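Local coordinates for heptaprenyl diphosphate synthase (HEPPP synthase) subunit 1 family protein (Staphylococcus aureus, PDB 5H9D) that probably serves as the smaller, non-catalytic partner of a two-chain prenyltransferase that makes heptaprenyl diphosphate, a polyprenyl diphosphate of the kind used for menaquinone, at residues 19-27 and 66-77. Sequence-based numbering, arbitrary orientation.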
ATOM      1  N   VAL C  19     -16.973   3.424   6.086  1.00 82.10           N
ATOM      2  CA  VAL C  19     -16.103   3.633   7.242  1.00 83.45           C
ATOM      3  C   VAL C  19     -16.797   4.259   8.455  1.00 85.55           C
ATOM      4  O   VAL C  19     -17.350   5.359   8.379  1.00 85.47           O
ATOM      5  CB  VAL C  19     -14.890   4.508   6.875  1.00 82.33           C
ATOM      6  CG1 VAL C  19     -13.981   4.653   8.086  1.00 79.92           C
ATOM      7  CG2 VAL C  19     -14.137   3.893   5.698  1.00 80.62           C
ATOM      8  N   SER C  20     -16.747   3.550   9.579  1.00 88.49           N
ATOM      9  CA  SER C  20     -17.366   4.007  10.821  1.00 91.73           C
ATOM     10  C   SER C  20     -16.950   5.433  11.201  1.00 93.18           C
ATOM     11  O   SER C  20     -17.568   6.392  10.730  1.00 93.27           O
ATOM     12  CB  SER C  20     -17.046   3.033  11.963  1.00 93.10           C
ATOM     13  OG  SER C  20     -15.646   2.858  12.144  1.00 95.61           O
ATOM     14  N   GLU C  21     -15.912   5.587  12.025  1.00 94.30           N
ATOM     15  CA  GLU C  21     -15.488   6.931  12.434  1.00 96.88           C
ATOM     16  C   GLU C  21     -14.040   7.325  12.119  1.00 96.55           C
ATOM     17  O   GLU C  21     -13.102   6.782  12.708  1.00 96.58           O
ATOM     18  CB  GLU C  21     -15.715   7.129  13.938  1.00 99.36           C
ATOM     19  CG  GLU C  21     -16.997   6.517  14.484  1.00102.49           C
ATOM     20  CD  GLU C  21     -16.710   5.346  15.416  1.00105.18           C
ATOM     21  OE1 GLU C  21     -16.092   5.576  16.493  1.00104.49           O
ATOM     22  OE2 GLU C  21     -17.094   4.201  15.063  1.00104.42           O
ATOM     23  N   TYR C  22     -13.865   8.296  11.221  1.00 95.64           N
ATOM     24  CA  TYR C  22     -12.528   8.766  10.861  1.00 94.88           C
ATOM     25  C   TYR C  22     -12.166  10.124  11.473  1.00 94.79           C
ATOM     26  O   TYR C  22     -12.971  11.059  11.472  1.00 95.54           O
ATOM     27  CB  TYR C  22     -12.374   8.801   9.341  1.00 95.13           C
ATOM     28  CG  TYR C  22     -13.434   9.554   8.574  1.00 95.29           C
ATOM     29  CD1 TYR C  22     -13.402  10.942   8.469  1.00 95.58           C
ATOM     30  CD2 TYR C  22     -14.421   8.865   7.872  1.00 95.89           C
ATOM     31  CE1 TYR C  22     -14.321  11.624   7.668  1.00 96.21           C
ATOM     32  CE2 TYR C  22     -15.345   9.532   7.073  1.00 96.47           C
ATOM     33  CZ  TYR C  22     -15.287  10.909   6.970  1.00 96.52           C
ATOM     34  OH  TYR C  22     -16.173  11.558   6.141  1.00 96.86           O
ATOM     35  N   GLU C  23     -10.937  10.224  11.978  1.00 93.57           N
ATOM     36  CA  GLU C  23     -10.434  11.427  12.652  1.00 92.45           C
ATOM     37  C   GLU C  23     -10.757  12.843  12.127  1.00 91.00           C
ATOM     38  O   GLU C  23     -11.753  13.433  12.565  1.00 92.37           O
ATOM     39  CB  GLU C  23      -8.919  11.303  12.877  1.00 93.63           C
ATOM     40  CG  GLU C  23      -8.397  12.102  14.081  1.00 94.81           C
ATOM     41  CD  GLU C  23      -8.024  11.220  15.273  1.00 96.32           C
ATOM     42  OE1 GLU C  23      -7.079  10.417  15.137  1.00 98.20           O
ATOM     43  OE2 GLU C  23      -8.669  11.328  16.341  1.00 95.62           O
ATOM     44  N   SER C  24      -9.952  13.399  11.211  1.00 88.10           N
ATOM     45  CA  SER C  24     -10.193  14.785  10.754  1.00 85.47           C
ATOM     46  C   SER C  24     -10.037  15.133   9.270  1.00 83.07           C
ATOM     47  O   SER C  24     -11.016  15.217   8.532  1.00 83.48           O
ATOM     48  CB  SER C  24      -9.288  15.746  11.536  1.00 86.70           C
ATOM     49  OG  SER C  24      -9.100  15.347  12.883  1.00 87.85           O
ATOM     50  N   ILE C  25      -8.797  15.405   8.869  1.00 80.31           N
ATOM     51  CA  ILE C  25      -8.419  15.770   7.496  1.00 78.06           C
ATOM     52  C   ILE C  25      -8.510  17.261   7.115  1.00 78.99           C
ATOM     53  O   ILE C  25      -9.498  17.664   6.508  1.00 79.73           O
ATOM     54  CB  ILE C  25      -9.247  15.005   6.426  1.00 75.12           C
ATOM     55  CG1 ILE C  25      -9.206  13.502   6.671  1.00 73.43           C
ATOM     56  CG2 ILE C  25      -8.668  15.267   5.051  1.00 74.04           C
ATOM     57  CD1 ILE C  25     -10.042  12.716   5.712  1.00 70.55           C
ATOM     58  N   ASN C  26      -7.496  18.073   7.443  1.00 78.61           N
ATOM     59  CA  ASN C  26      -7.500  19.490   7.047  1.00 77.77           C
ATOM     60  C   ASN C  26      -7.164  19.521   5.557  1.00 78.26           C
ATOM     61  O   ASN C  26      -6.248  18.844   5.117  1.00 76.72           O
ATOM     62  CB  ASN C  26      -6.427  20.290   7.781  1.00 77.18           C
ATOM     63  CG  ASN C  26      -6.562  20.221   9.285  1.00 78.78           C
ATOM     64  OD1 ASN C  26      -7.583  19.775   9.824  1.00 79.66           O
ATOM     65  ND2 ASN C  26      -5.527  20.679   9.982  1.00 78.63           N
ATOM     66  N   ILE C  27      -7.888  20.311   4.776  1.00 79.30           N
ATOM     67  CA  ILE C  27      -7.621  20.370   3.347  1.00 79.27           C
ATOM     68  C   ILE C  27      -7.056  21.697   2.871  1.00 80.07           C
ATOM     69  O   ILE C  27      -7.605  22.306   1.974  1.00 80.55           O
ATOM     70  CB  ILE C  27      -8.899  20.070   2.530  1.00 78.18           C
ATOM     71  CG1 ILE C  27      -9.443  18.687   2.888  1.00 78.20           C
ATOM     72  CG2 ILE C  27      -8.589  20.103   1.038  1.00 78.86           C
ATOM     73  CD1 ILE C  27     -10.706  18.291   2.108  1.00 76.30           C
ATOM     74  N   LEU C  66      -2.843  11.595  16.481  1.00 80.92           N
ATOM     75  CA  LEU C  66      -3.998  10.889  15.961  1.00 80.36           C
ATOM     76  C   LEU C  66      -3.684   9.385  16.034  1.00 80.41           C
ATOM     77  O   LEU C  66      -2.516   8.972  15.969  1.00 80.88           O
ATOM     78  CB  LEU C  66      -4.250  11.301  14.514  1.00 80.00           C
ATOM     79  CG  LEU C  66      -4.216  12.811  14.254  1.00 81.09           C
ATOM     80  CD1 LEU C  66      -4.427  13.071  12.764  1.00 81.68           C
ATOM     81  CD2 LEU C  66      -5.281  13.522  15.077  1.00 80.71           C
ATOM     82  N   SER C  67      -4.720   8.563  16.184  1.00 79.84           N
ATOM     83  CA  SER C  67      -4.534   7.115  16.264  1.00 78.50           C
ATOM     84  C   SER C  67      -3.828   6.594  15.029  1.00 76.75           C
ATOM     85  O   SER C  67      -3.713   7.284  14.023  1.00 77.91           O
ATOM     86  CB  SER C  67      -5.881   6.402  16.399  1.00 79.54           C
ATOM     87  OG  SER C  67      -6.698   6.650  15.268  1.00 80.14           O
ATOM     88  N   LYS C  68      -3.369   5.359  15.107  1.00 74.85           N
ATOM     89  CA  LYS C  68      -2.678   4.737  13.991  1.00 72.10           C
ATOM     90  C   LYS C  68      -3.609   4.493  12.800  1.00 71.28           C
ATOM     91  O   LYS C  68      -3.226   4.715  11.657  1.00 71.74           O
ATOM     92  CB  LYS C  68      -2.050   3.439  14.471  1.00 71.97           C
ATOM     93  CG  LYS C  68      -0.827   3.647  15.362  1.00 72.42           C
ATOM     94  CD  LYS C  68      -0.943   4.838  16.301  1.00 70.91           C
ATOM     95  CE  LYS C  68       0.304   4.952  17.165  1.00 71.85           C
ATOM     96  NZ  LYS C  68       0.497   3.703  17.969  1.00 70.78           N
ATOM     97  N   HIS C  69      -4.833   4.048  13.074  1.00 70.37           N
ATOM     98  CA  HIS C  69      -5.819   3.793  12.038  1.00 68.42           C
ATOM     99  C   HIS C  69      -5.970   5.030  11.166  1.00 65.64           C
ATOM    100  O   HIS C  69      -6.512   4.967  10.071  1.00 64.71           O
ATOM    101  CB  HIS C  69      -7.160   3.406  12.683  1.00 73.62           C
ATOM    102  CG  HIS C  69      -8.333   4.248  12.251  1.00 75.57           C
ATOM    103  ND1 HIS C  69      -8.958   4.098  11.030  1.00 74.94           N
ATOM    104  CD2 HIS C  69      -8.976   5.264  12.878  1.00 75.70           C
ATOM    105  CE1 HIS C  69      -9.928   4.986  10.920  1.00 75.68           C
ATOM    106  NE2 HIS C  69      -9.959   5.707  12.028  1.00 76.69           N
ATOM    107  N   SER C  70      -5.482   6.156  11.649  1.00 62.81           N
ATOM    108  CA  SER C  70      -5.544   7.382  10.867  1.00 61.47           C
ATOM    109  C   SER C  70      -4.640   7.297   9.615  1.00 59.58           C
ATOM    110  O   SER C  70      -4.897   7.953   8.592  1.00 58.05           O
ATOM    111  CB  SER C  70      -5.119   8.542  11.750  1.00 63.01           C
ATOM    112  OG  SER C  70      -5.800   8.452  12.984  1.00 63.55           O
ATOM    113  N   ILE C  71      -3.582   6.489   9.730  1.00 56.97           N
ATOM    114  CA  ILE C  71      -2.619   6.245   8.669  1.00 53.92           C
ATOM    115  C   ILE C  71      -3.327   5.653   7.436  1.00 54.07           C
ATOM    116  O   ILE C  71      -3.039   6.050   6.298  1.00 53.26           O
ATOM    117  CB  ILE C  71      -1.513   5.239   9.147  1.00 53.95           C
ATOM    118  CG1 ILE C  71      -0.822   5.764  10.413  1.00 52.37           C
ATOM    119  CG2 ILE C  71      -0.465   5.007   8.046  1.00 51.88           C
ATOM    120  CD1 ILE C  71       0.290   4.840  10.948  1.00 48.74           C
ATOM    121  N   LEU C  72      -4.254   4.710   7.656  1.00 51.73           N
ATOM    122  CA  LEU C  72      -4.970   4.092   6.541  1.00 50.19           C
ATOM    123  C   LEU C  72      -5.740   5.122   5.750  1.00 51.86           C
ATOM    124  O   LEU C  72      -5.827   5.051   4.527  1.00 52.00           O
ATOM    125  CB  LEU C  72      -5.901   3.001   7.040  1.00 47.47           C
ATOM    126  CG  LEU C  72      -5.096   1.958   7.824  1.00 48.56           C
ATOM    127  CD1 LEU C  72      -6.031   1.026   8.542  1.00 48.36           C
ATOM    128  CD2 LEU C  72      -4.118   1.212   6.914  1.00 44.51           C
ATOM    129  N   ILE C  73      -6.299   6.087   6.466  1.00 54.20           N
ATOM    130  CA  ILE C  73      -7.052   7.170   5.867  1.00 55.93           C
ATOM    131  C   ILE C  73      -6.099   7.945   4.977  1.00 57.70           C
ATOM    132  O   ILE C  73      -6.378   8.175   3.804  1.00 60.10           O
ATOM    133  CB  ILE C  73      -7.566   8.127   6.939  1.00 56.23           C
ATOM    134  CG1 ILE C  73      -8.310   7.345   8.013  1.00 56.30           C
ATOM    135  CG2 ILE C  73      -8.476   9.146   6.324  1.00 55.40           C
ATOM    136  CD1 ILE C  73      -9.622   6.767   7.550  1.00 58.41           C
ATOM    137  N   GLY C  74      -4.964   8.333   5.547  1.00 57.68           N
ATOM    138  CA  GLY C  74      -3.990   9.099   4.797  1.00 58.21           C
ATOM    139  C   GLY C  74      -3.542   8.386   3.554  1.00 59.70           C
ATOM    140  O   GLY C  74      -3.241   9.022   2.555  1.00 61.63           O
ATOM    141  N   ASP C  75      -3.494   7.060   3.622  1.00 59.93           N
ATOM    142  CA  ASP C  75      -3.078   6.247   2.495  1.00 60.99           C
ATOM    143  C   ASP C  75      -4.175   6.011   1.455  1.00 61.32           C
ATOM    144  O   ASP C  75      -3.898   5.784   0.274  1.00 60.82           O
ATOM    145  CB  ASP C  75      -2.532   4.929   3.009  1.00 63.68           C
ATOM    146  CG  ASP C  75      -1.123   5.066   3.579  1.00 66.81           C
ATOM    147  OD1 ASP C  75      -0.218   5.556   2.853  1.00 68.55           O
ATOM    148  OD2 ASP C  75      -0.922   4.677   4.748  1.00 68.12           O
ATOM    149  N   LEU C  76      -5.427   6.059   1.890  1.00 61.18           N
ATOM    150  CA  LEU C  76      -6.535   5.894   0.959  1.00 61.15           C
ATOM    151  C   LEU C  76      -6.556   7.141   0.073  1.00 60.32           C
ATOM    152  O   LEU C  76      -6.700   7.063  -1.142  1.00 59.17           O
ATOM    153  CB  LEU C  76      -7.869   5.796   1.719  1.00 61.64           C
ATOM    154  CG  LEU C  76      -9.127   5.810   0.842  1.00 58.66           C
ATOM    155  CD1 LEU C  76      -9.221   4.556   0.074  1.00 55.07           C
ATOM    156  CD2 LEU C  76     -10.322   5.988   1.710  1.00 59.50           C
ATOM    157  N   ILE C  77      -6.422   8.294   0.716  1.00 60.26           N
ATOM    158  CA  ILE C  77      -6.418   9.571   0.035  1.00 61.38           C
ATOM    159  C   ILE C  77      -5.247   9.575  -0.937  1.00 62.28           C
ATOM    160  O   ILE C  77      -5.288  10.157  -2.034  1.00 62.56           O
ATOM    161  CB  ILE C  77      -6.293  10.704   1.065  1.00 61.38           C
ATOM    162  CG1 ILE C  77      -7.466  10.595   2.047  1.00 62.94           C
ATOM    163  CG2 ILE C  77      -6.311  12.057   0.376  1.00 60.54           C
ATOM    164  CD1 ILE C  77      -7.475  11.628   3.165  1.00 64.80           C
TER
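Glu23 reaches Leu66 and Ser67, at the turn into helix 70-88, with its carboxylate oxygen OE1. Its CG lies anti to the backbone N (chi1 -153°), and the chain bends at chi2, bringing OE1 to the Ser67 backbone. The Ser67 N to Glu23 OE1 hydrogen bond is 3.2 Å long, bent to 141° at the hydrogen but nearly in line with the C-O bond. Leu66 runs obliquely past the same side chain, with its CD2 3.6 Å from Glu23 CG. In the type I turn from Ser67 to Ser70, Ser70 OG donates to Ser67 O, which is 2.6 Å away, from above the carbonyl plane, and Ser67 OG donates to Ser70 OG.

A weak hydrogen bond of 3.4 Å joins His69 NE2 to Glu21 O, while Tyr22 CA lies at the ring edge. Further along, the contact is apolar. Ile73 CD1 meets Tyr22 CB. Ile73 CG2 meets Ile25 CD1, the two side chains crossing at about a right angle. Ile25 CD1 and Ile77 CD1 meet tip to tip at 3.8 Å.

The loop between helices 4-15 and 29-32 thus packs against the start of helix 70-88. Ile77 also touches Ile12 of helix 4-15, and Ile25 touches Thr53 of helix 43-65. Another face of helix 70-88 meets the farnesyl pyrophosphate synthetase chain, where Asp75 bonds His81 of that chain. The His69 ring meets Phe148 of that chain, so the loop packs beside the subunit interface.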